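Local coordinates for protein GTP cyclohydrolase 1 type 2 homolog (Staphylococcus aureus subsp. aureus, PDB 3LNL) that is of unknown function but binds a dinuclear zinc centre and forms a toroid-shaped homohexamer whose two openings are capped by PII-like domain trimers, at residues Y62-L71 and D95-D106; N113-L122 and K281-S289. The protein carries 2 engineered substitutions. All coordinates share one frame; numbering follows the deposited sequence.

Contact 1: Y62-L71 and D95-D106; sequences YNTIISHHPL and DINLIAMHTNLD. With ZN (zinc ion), chain G; ZN (zinc ion), chain F.
His68 sets the metal end of this contact: its ND1 donates to Met101 O at 2.9 Å, nearly straight, in the plane of the carbonyl and on a lone pair. With CG anti to the backbone N (chi1 -177°), the ring is turned so that ND1 faces Met101 O and NE2 binds a zinc ion at 2.2 Å; the bond at ND1 fixes its rotation. Asp106 grips the same zinc through both carboxylate oxygens, its plane 82° from the ring. His102 brings an edge to one face of His68, its CD2 3.5 Å from His68 NE2; Pro70 CD makes a CH-pi contact over a face of His102. His102 NE2 hydrogen-bonds the water that bridges the two zincs, while Asp27 holds its ND1, a second-shell role. His69 NE2 binds the second zinc, its ND1 held by Asp48; His330 joins it there, and Glu333 bridges the two metals.

The aliphatic side chains pack tightly: Leu98 CD1 meets Ile65 CG2, and Leu98 CD2 presses on Leu71 CB, from the loop beyond, at 3.5 Å. On the other face Ile66 CG2 touches Met101 SD at 3.6 Å. The solvent side is the start of the pairing, where Asp95 is exposed and a water joins Asp95 O to Asn63 ND2, which also bonds Glu39 O, although Asn63 O is gripped twice, by Asn97 N and, from the opposite face of its plane, by Asn97 ND2 at 3.0 Å.

Strands 64-67 and 97-100 run parallel at 20°, in register from Thr64-Asn97 to Ser67-Ala100, and deliver the histidines from their C-terminal ends to the dinuclear metal centre of the NIF3 fold.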
loop_
_atom_site.group_PDB
_atom_site.type_symbol
_atom_site.label_atom_id
_atom_site.label_comp_id
_atom_site.label_asym_id
_atom_site.label_seq_id
_atom_site.Cartn_x
_atom_site.Cartn_y
_atom_site.Cartn_z
ATOM N N TYR B 62 7.035 43.195 17.415
ATOM C CA TYR B 62 5.942 42.228 17.361
ATOM C C TYR B 62 6.433 40.812 17.712
ATOM O O TYR B 62 7.465 40.383 17.192
ATOM C CB TYR B 62 5.308 42.205 15.978
ATOM C CG TYR B 62 4.683 43.519 15.517
ATOM C CD1 TYR B 62 4.495 44.601 16.380
ATOM C CD2 TYR B 62 4.267 43.657 14.216
ATOM C CE1 TYR B 62 3.886 45.797 15.948
ATOM C CE2 TYR B 62 3.694 44.848 13.764
ATOM C CZ TYR B 62 3.495 45.894 14.627
ATOM O OH TYR B 62 2.925 47.029 14.100
ATOM N N ASN B 63 5.655 40.074 18.521
ATOM C CA ASN B 63 6.077 38.741 18.954
ATOM C C ASN B 63 5.272 37.637 18.318
ATOM O O ASN B 63 5.418 36.476 18.713
ATOM C CB ASN B 63 6.087 38.619 20.485
ATOM C CG ASN B 63 4.696 38.538 21.058
ATOM O OD1 ASN B 63 3.747 38.814 20.353
ATOM N ND2 ASN B 63 4.564 38.167 22.339
ATOM N N THR B 64 4.474 37.962 17.301
ATOM C CA THR B 64 3.633 36.970 16.638
ATOM C C THR B 64 3.679 37.161 15.136
ATOM O O THR B 64 3.457 38.299 14.631
ATOM C CB THR B 64 2.175 37.062 17.139
ATOM O OG1 THR B 64 2.179 36.946 18.561
ATOM C CG2 THR B 64 1.248 35.961 16.520
ATOM N N ILE B 65 3.967 36.054 14.430
ATOM C CA ILE B 65 3.964 36.019 12.987
ATOM C C ILE B 65 2.916 35.015 12.599
ATOM O O ILE B 65 2.908 33.899 13.130
ATOM C CB ILE B 65 5.348 35.660 12.373
ATOM C CG1 ILE B 65 6.370 36.727 12.802
ATOM C CG2 ILE B 65 5.304 35.499 10.786
ATOM C CD1 ILE B 65 7.846 36.395 12.509
ATOM N N ILE B 66 2.022 35.423 11.689
ATOM C CA ILE B 66 1.128 34.495 11.027
ATOM C C ILE B 66 1.532 34.363 9.536
ATOM O O ILE B 66 1.433 35.326 8.761
ATOM C CB ILE B 66 -0.335 34.955 11.076
ATOM C CG1 ILE B 66 -0.821 35.149 12.506
ATOM C CG2 ILE B 66 -1.235 33.840 10.361
ATOM C CD1 ILE B 66 -2.235 35.751 12.621
ATOM N N SER B 67 1.979 33.176 9.140
ATOM C CA SER B 67 2.364 32.930 7.771
ATOM C C SER B 67 1.315 32.051 7.108
ATOM O O SER B 67 0.525 31.397 7.792
ATOM C CB SER B 67 3.760 32.264 7.692
ATOM O OG SER B 67 3.714 30.899 8.148
ATOM N N HIS B 68 1.293 32.074 5.776
ATOM C CA HIS B 68 0.491 31.141 5.024
ATOM C C HIS B 68 1.206 29.787 4.972
ATOM O O HIS B 68 0.672 28.772 5.418
ATOM C CB HIS B 68 0.225 31.652 3.615
ATOM C CG HIS B 68 -0.656 30.763 2.806
ATOM N ND1 HIS B 68 -1.804 30.194 3.306
ATOM C CD2 HIS B 68 -0.557 30.340 1.526
ATOM C CE1 HIS B 68 -2.404 29.511 2.347
ATOM N NE2 HIS B 68 -1.610 29.481 1.288
ATOM N N HIS B 69 2.439 29.784 4.498
ATOM C CA HIS B 69 3.171 28.551 4.349
ATOM C C HIS B 69 3.740 28.135 5.712
ATOM O O HIS B 69 4.295 28.973 6.432
ATOM C CB HIS B 69 4.276 28.681 3.337
ATOM C CG HIS B 69 3.787 28.838 1.926
ATOM N ND1 HIS B 69 4.505 29.527 0.969
ATOM C CD2 HIS B 69 2.660 28.416 1.320
ATOM C CE1 HIS B 69 3.839 29.503 -0.172
ATOM N NE2 HIS B 69 2.756 28.765 -0.013
ATOM N N PRO B 70 3.646 26.858 6.046
ATOM C CA PRO B 70 4.136 26.391 7.342
ATOM C C PRO B 70 5.661 26.257 7.296
ATOM O O PRO B 70 6.225 25.557 6.463
ATOM C CB PRO B 70 3.424 25.031 7.516
ATOM C CG PRO B 70 3.112 24.591 6.170
ATOM C CD PRO B 70 2.935 25.801 5.323
ATOM N N LEU B 71 6.349 26.925 8.210
ATOM C CA LEU B 71 7.793 26.902 8.223
ATOM C C LEU B 71 8.272 25.482 8.541
ATOM O O LEU B 71 9.345 25.067 8.082
ATOM C CB LEU B 71 8.303 27.871 9.272
ATOM C CG LEU B 71 9.806 28.043 9.472
ATOM C CD1 LEU B 71 10.483 28.548 8.152
ATOM C CD2 LEU B 71 10.098 28.961 10.652
ATOM N N ASP B 95 11.656 34.710 21.529
ATOM C CA ASP B 95 10.281 34.537 22.001
ATOM C C ASP B 95 9.244 35.058 20.997
ATOM O O ASP B 95 8.291 35.736 21.361
ATOM C CB ASP B 95 10.124 35.200 23.368
ATOM C CG ASP B 95 10.946 34.482 24.440
ATOM O OD1 ASP B 95 11.917 35.052 24.889
ATOM O OD2 ASP B 95 10.638 33.333 24.770
ATOM N N ILE B 96 9.457 34.722 19.720
ATOM C CA ILE B 96 8.513 35.005 18.684
ATOM C C ILE B 96 7.694 33.739 18.416
ATOM O O ILE B 96 8.218 32.602 18.308
ATOM C CB ILE B 96 9.186 35.435 17.366
ATOM C CG1 ILE B 96 10.250 36.525 17.582
ATOM C CG2 ILE B 96 8.109 35.880 16.355
ATOM C CD1 ILE B 96 9.753 37.864 17.928
ATOM N N ASN B 97 6.392 33.940 18.341
ATOM C CA ASN B 97 5.456 32.903 18.068
ATOM C C ASN B 97 5.073 32.907 16.583
ATOM O O ASN B 97 4.827 33.964 16.007
ATOM C CB ASN B 97 4.190 33.138 18.896
ATOM C CG ASN B 97 4.475 33.339 20.343
ATOM O OD1 ASN B 97 4.754 32.379 21.047
ATOM N ND2 ASN B 97 4.406 34.595 20.809
ATOM N N LEU B 98 4.953 31.720 16.000
ATOM C CA LEU B 98 4.674 31.547 14.587
ATOM C C LEU B 98 3.461 30.648 14.437
ATOM O O LEU B 98 3.496 29.487 14.846
ATOM C CB LEU B 98 5.885 30.929 13.840
ATOM C CG LEU B 98 5.608 30.637 12.343
ATOM C CD1 LEU B 98 5.282 31.974 11.555
ATOM C CD2 LEU B 98 6.743 29.871 11.667
ATOM N N ILE B 99 2.430 31.180 13.803
ATOM C CA ILE B 99 1.212 30.432 13.486
ATOM C C ILE B 99 1.103 30.302 11.962
ATOM O O ILE B 99 1.373 31.255 11.240
ATOM C CB ILE B 99 -0.040 31.230 14.000
ATOM C CG1 ILE B 99 0.001 31.336 15.543
ATOM C CG2 ILE B 99 -1.380 30.654 13.421
ATOM C CD1 ILE B 99 -0.933 32.518 16.134
ATOM N N ALA B 100 0.739 29.115 11.486
ATOM C CA ALA B 100 0.544 28.887 10.091
ATOM C C ALA B 100 -0.955 28.747 9.819
ATOM O O ALA B 100 -1.651 27.889 10.411
ATOM C CB ALA B 100 1.249 27.577 9.615
ATOM N N MET B 101 -1.439 29.579 8.917
ATOM C CA MET B 101 -2.802 29.465 8.394
ATOM C C MET B 101 -2.642 29.101 6.941
ATOM O O MET B 101 -2.598 29.999 6.055
ATOM C CB MET B 101 -3.554 30.799 8.604
ATOM C CG MET B 101 -3.848 31.100 10.111
ATOM S SD MET B 101 -4.683 32.686 10.227
ATOM C CE MET B 101 -6.385 32.178 9.840
ATOM N N HIS B 102 -2.533 27.777 6.693
ATOM C CA HIS B 102 -2.161 27.298 5.388
ATOM C C HIS B 102 -3.377 26.888 4.570
ATOM O O HIS B 102 -4.146 27.770 4.182
ATOM C CB HIS B 102 -1.102 26.212 5.452
ATOM C CG HIS B 102 -0.494 25.916 4.128
ATOM N ND1 HIS B 102 -0.088 24.647 3.756
ATOM C CD2 HIS B 102 -0.273 26.721 3.058
ATOM C CE1 HIS B 102 0.387 24.695 2.514
ATOM N NE2 HIS B 102 0.273 25.936 2.063
ATOM N N THR B 103 -3.623 25.588 4.359
ATOM C CA THR B 103 -4.708 25.227 3.461
ATOM C C THR B 103 -6.090 25.628 4.030
ATOM O O THR B 103 -6.980 25.843 3.248
ATOM C CB THR B 103 -4.682 23.765 2.990
ATOM O OG1 THR B 103 -4.760 22.883 4.111
ATOM C CG2 THR B 103 -3.405 23.467 2.139
ATOM N N ASN B 104 -6.270 25.776 5.355
ATOM C CA ASN B 104 -7.494 26.441 5.860
ATOM C C ASN B 104 -7.764 27.820 5.250
ATOM O O ASN B 104 -8.909 28.180 4.961
ATOM C CB ASN B 104 -7.630 26.443 7.416
ATOM C CG ASN B 104 -6.426 27.023 8.123
ATOM O OD1 ASN B 104 -5.266 26.822 7.698
ATOM N ND2 ASN B 104 -6.689 27.791 9.203
ATOM N N LEU B 105 -6.719 28.579 4.988
ATOM C CA LEU B 105 -6.902 29.870 4.326
ATOM C C LEU B 105 -7.081 29.730 2.813
ATOM O O LEU B 105 -7.754 30.562 2.222
ATOM C CB LEU B 105 -5.726 30.798 4.656
ATOM C CG LEU B 105 -5.922 32.273 4.350
ATOM C CD1 LEU B 105 -6.925 32.927 5.325
ATOM C CD2 LEU B 105 -4.499 32.927 4.418
ATOM N N ASP B 106 -6.499 28.687 2.195
ATOM C CA ASP B 106 -6.719 28.404 0.757
ATOM C C ASP B 106 -8.173 28.085 0.447
ATOM O O ASP B 106 -8.634 28.360 -0.664
ATOM C CB ASP B 106 -5.820 27.260 0.234
ATOM C CG ASP B 106 -4.364 27.696 0.082
ATOM O OD1 ASP B 106 -4.181 28.786 -0.534
ATOM O OD2 ASP B 106 -3.433 26.965 0.560
HETATM ZN ZN ZN G . -2.019 28.385 -0.597
HETATM ZN ZN ZN F . 1.353 27.868 -1.492
HETATM O O HOH W 1 7.198 37.458 23.385
HETATM O O HOH W 2 -0.300 27.254 -0.241
HETATM O O HOH W 3 2.379 25.963 -0.903
HETATM O O HOH W 4 0.255 26.484 -2.846
HETATM O O HOH W 5 -1.919 27.064 -2.344
#

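Contact 2: N113-L122 and K281-S289. Engineered in segment 113-122: Val119 (natural residue Ala).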
loop_
_atom_site.group_PDB
_atom_site.type_symbol
_atom_site.label_atom_id
_atom_site.label_comp_id
_atom_site.label_asym_id
_atom_site.label_seq_id
_atom_site.Cartn_x
_atom_site.Cartn_y
_atom_site.Cartn_z
ATOM N N ASN B 113 -7.919 32.649 -2.475
ATOM C CA ASN B 113 -8.540 32.722 -3.796
ATOM C C ASN B 113 -9.578 33.791 -3.961
ATOM O O ASN B 113 -9.580 34.455 -4.995
ATOM C CB ASN B 113 -8.981 31.340 -4.227
ATOM C CG ASN B 113 -7.787 30.416 -4.304
ATOM O OD1 ASN B 113 -6.828 30.747 -4.976
ATOM N ND2 ASN B 113 -7.786 29.331 -3.516
ATOM N N MET B 114 -10.344 34.071 -2.901
ATOM C CA MET B 114 -11.185 35.288 -2.880
ATOM C C MET B 114 -10.295 36.514 -3.006
ATOM O O MET B 114 -10.622 37.418 -3.772
ATOM C CB MET B 114 -12.046 35.344 -1.630
ATOM C CG MET B 114 -12.708 36.688 -1.353
ATOM S SD MET B 114 -13.917 37.015 -2.640
ATOM C CE MET B 114 -15.207 35.846 -2.217
ATOM N N MET B 115 -9.178 36.552 -2.259
ATOM C CA MET B 115 -8.230 37.670 -2.326
ATOM C C MET B 115 -7.638 37.866 -3.709
ATOM O O MET B 115 -7.576 38.998 -4.217
ATOM C CB MET B 115 -7.091 37.467 -1.331
ATOM C CG MET B 115 -7.539 37.597 0.125
ATOM S SD MET B 115 -6.269 36.963 1.171
ATOM C CE MET B 115 -7.106 36.843 2.784
ATOM N N LEU B 116 -7.215 36.778 -4.325
ATOM C CA LEU B 116 -6.724 36.829 -5.700
ATOM C C LEU B 116 -7.768 37.379 -6.676
ATOM O O LEU B 116 -7.495 38.300 -7.433
ATOM C CB LEU B 116 -6.210 35.447 -6.145
ATOM C CG LEU B 116 -4.836 35.104 -5.575
ATOM C CD1 LEU B 116 -4.568 33.583 -5.779
ATOM C CD2 LEU B 116 -3.701 36.008 -6.190
ATOM N N ALA B 117 -8.990 36.858 -6.612
ATOM C CA ALA B 117 -10.063 37.309 -7.492
ATOM C C ALA B 117 -10.369 38.797 -7.324
ATOM O O ALA B 117 -10.497 39.543 -8.318
ATOM C CB ALA B 117 -11.340 36.454 -7.278
ATOM N N LYS B 118 -10.404 39.239 -6.082
ATOM C CA LYS B 118 -10.628 40.647 -5.760
ATOM C C LYS B 118 -9.515 41.521 -6.307
ATOM O O LYS B 118 -9.792 42.511 -6.943
ATOM C CB LYS B 118 -10.793 40.836 -4.238
ATOM C CG LYS B 118 -12.164 40.388 -3.698
ATOM C CD LYS B 118 -13.281 41.313 -4.193
ATOM C CE LYS B 118 -14.622 41.080 -3.487
ATOM N NZ LYS B 118 -15.740 41.659 -4.327
ATOM N N VAL B 119 -8.252 41.108 -6.141
ATOM C CA VAL B 119 -7.140 41.897 -6.671
ATOM C C VAL B 119 -7.141 41.946 -8.212
ATOM O O VAL B 119 -6.717 42.910 -8.827
ATOM C CB VAL B 119 -5.793 41.383 -6.163
ATOM C CG1 VAL B 119 -4.652 42.230 -6.751
ATOM C CG2 VAL B 119 -5.767 41.431 -4.730
ATOM N N MET B 120 -7.673 40.912 -8.831
ATOM C CA MET B 120 -7.869 40.897 -10.277
ATOM C C MET B 120 -9.062 41.675 -10.783
ATOM O O MET B 120 -9.222 41.798 -11.995
ATOM C CB MET B 120 -7.971 39.461 -10.760
ATOM C CG MET B 120 -6.707 38.681 -10.567
ATOM S SD MET B 120 -6.979 36.982 -11.031
ATOM C CE MET B 120 -5.592 36.132 -10.241
ATOM N N GLY B 121 -9.870 42.209 -9.873
ATOM C CA GLY B 121 -11.047 43.001 -10.245
ATOM C C GLY B 121 -12.228 42.202 -10.724
ATOM O O GLY B 121 -13.052 42.724 -11.436
ATOM N N LEU B 122 -12.303 40.930 -10.333
ATOM C CA LEU B 122 -13.335 40.036 -10.854
ATOM C C LEU B 122 -14.615 40.185 -10.068
ATOM O O LEU B 122 -14.604 40.721 -8.952
ATOM C CB LEU B 122 -12.893 38.590 -10.836
ATOM C CG LEU B 122 -11.541 38.336 -11.513
ATOM C CD1 LEU B 122 -11.151 36.860 -11.430
ATOM C CD2 LEU B 122 -11.515 38.876 -12.963
ATOM N N LYS B 281 -14.417 34.598 -20.259
ATOM C CA LYS B 281 -15.351 35.266 -19.355
ATOM C C LYS B 281 -15.280 34.740 -17.921
ATOM O O LYS B 281 -15.253 35.545 -16.963
ATOM C CB LYS B 281 -16.763 35.097 -19.883
ATOM C CG LYS B 281 -17.806 35.583 -18.941
ATOM C CD LYS B 281 -17.819 37.113 -18.868
ATOM C CE LYS B 281 -18.967 37.574 -18.031
ATOM N NZ LYS B 281 -18.806 39.006 -17.835
ATOM N N ARG B 282 -15.341 33.419 -17.778
ATOM C CA ARG B 282 -15.303 32.769 -16.492
ATOM C C ARG B 282 -13.902 32.222 -16.192
ATOM O O ARG B 282 -13.294 31.552 -17.014
ATOM C CB ARG B 282 -16.352 31.653 -16.416
ATOM C CG ARG B 282 -17.717 32.114 -16.835
ATOM C CD ARG B 282 -18.766 31.008 -16.776
ATOM N NE ARG B 282 -18.934 30.610 -15.387
ATOM C CZ ARG B 282 -19.579 29.525 -14.992
ATOM N NH1 ARG B 282 -20.124 28.701 -15.888
ATOM N NH2 ARG B 282 -19.686 29.270 -13.690
ATOM N N ILE B 283 -13.439 32.486 -14.977
ATOM C CA ILE B 283 -12.093 32.266 -14.529
ATOM C C ILE B 283 -12.108 31.389 -13.274
ATOM O O ILE B 283 -12.784 31.691 -12.319
ATOM C CB ILE B 283 -11.477 33.640 -14.227
ATOM C CG1 ILE B 283 -11.490 34.493 -15.561
ATOM C CG2 ILE B 283 -10.023 33.499 -13.728
ATOM C CD1 ILE B 283 -11.876 35.843 -15.343
ATOM N N ALA B 284 -11.376 30.278 -13.285
ATOM C CA ALA B 284 -11.169 29.500 -12.065
ATOM C C ALA B 284 -9.769 29.858 -11.552
ATOM O O ALA B 284 -8.828 29.941 -12.354
ATOM C CB ALA B 284 -11.266 28.012 -12.371
ATOM N N ILE B 285 -9.633 30.017 -10.248
ATOM C CA ILE B 285 -8.363 30.415 -9.613
ATOM C C ILE B 285 -8.038 29.520 -8.438
ATOM O O ILE B 285 -8.840 29.370 -7.528
ATOM C CB ILE B 285 -8.405 31.841 -9.070
ATOM C CG1 ILE B 285 -8.684 32.868 -10.169
ATOM C CG2 ILE B 285 -7.056 32.200 -8.403
ATOM C CD1 ILE B 285 -9.267 34.188 -9.608
ATOM N N ILE B 286 -6.870 28.880 -8.499
ATOM C CA ILE B 286 -6.278 28.212 -7.346
ATOM C C ILE B 286 -4.855 28.744 -7.178
ATOM O O ILE B 286 -3.926 28.409 -7.911
ATOM C CB ILE B 286 -6.300 26.677 -7.397
ATOM C CG1 ILE B 286 -7.727 26.175 -7.495
ATOM C CG2 ILE B 286 -5.609 26.096 -6.109
ATOM C CD1 ILE B 286 -7.872 24.701 -7.658
ATOM N N GLY B 287 -4.686 29.635 -6.217
ATOM C CA GLY B 287 -3.361 30.205 -6.018
ATOM C C GLY B 287 -2.430 29.178 -5.467
ATOM O O GLY B 287 -2.856 28.300 -4.767
ATOM N N GLY B 288 -1.146 29.311 -5.785
ATOM C CA GLY B 288 -0.135 28.377 -5.317
ATOM C C GLY B 288 0.253 27.409 -6.424
ATOM O O GLY B 288 0.892 27.807 -7.421
ATOM N N SER B 289 -0.066 26.162 -6.214
ATOM C CA SER B 289 0.246 25.093 -7.168
ATOM C C SER B 289 -1.021 24.255 -7.319
ATOM O O SER B 289 -1.203 23.277 -6.580
ATOM C CB SER B 289 1.372 24.198 -6.665
ATOM O OG SER B 289 1.680 23.202 -7.676
HETATM O O HOH W 6 -5.255 28.181 -3.163
#
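Ile285 points its side chain at helix 113-119 and is overlapped by residues from both the helix and the turn after it. Its CD1 touches Leu122 CD1 at 3.7 Å, the two side chains meeting tip to tip, and Met120, extended beyond CG, brings SD to the same methyl at 3.9 Å. Ala117 adds its CB and CA to this methyl, too. A chi1 of -60° sets CG1 of Ile285 beside the backbone N and CG2 anti to it, which sends CD1 to Leu122 and CG2 to Leu116 CD1, whose side chain crosses it at a slant. Two residues earlier on the strand, Ile283 CD1 lies 3.9 Å from Leu122 CD2, the side chains at about a right angle.

The geometry is that of a helix laid on a sheet of a NIF3 domain: the axes of helix 113-119 and strand 281-285 approach to 9.4 Å at 140°, and strands 240-253 and 304-307 pair on the two edges of strand 279-285. Gly121, with positive phi, ends the helix in a Schellman motif, after which Leu122 turns back onto the sheet.

Toward Gly287 the contact becomes polar. Asn113 OD1 accepts from Gly287 N at 2.7 Å, with an N-H...O angle of 163° and the donor in the amide carbonyl plane, on a lone pair. Its ND2 gives to a water 2.8 Å away, and that water donates to Gly287 O, so one side-chain amide grips both polar backbone atoms of this residue, directly and through water. Leu116 CD1 closes against Gly287 CA at 3.6 Å.

Overall arrangement
From the N terminus the chain enters contact 1 at 62-71, and strand 97-100 closes it after a short excursion that includes helix 83-93. Helix 103-106 then leads into helix 112-119, which opens contact 2; the chain next passes through the PII-like middle domain before 281-289 returns to close that much larger loop of 158 residues. The two contacts are thus in series, neither nested nor crossed. Contact 1 ties neighbouring strands of the N-terminal NIF3 sheet, whereas contact 2 docks a helix onto the C-terminal one. Their centres lie 22 Å apart, but Asp106 O and Asn113 ND2 meet at 3.1 Å, a weak hydrogen bond near the zinc centre.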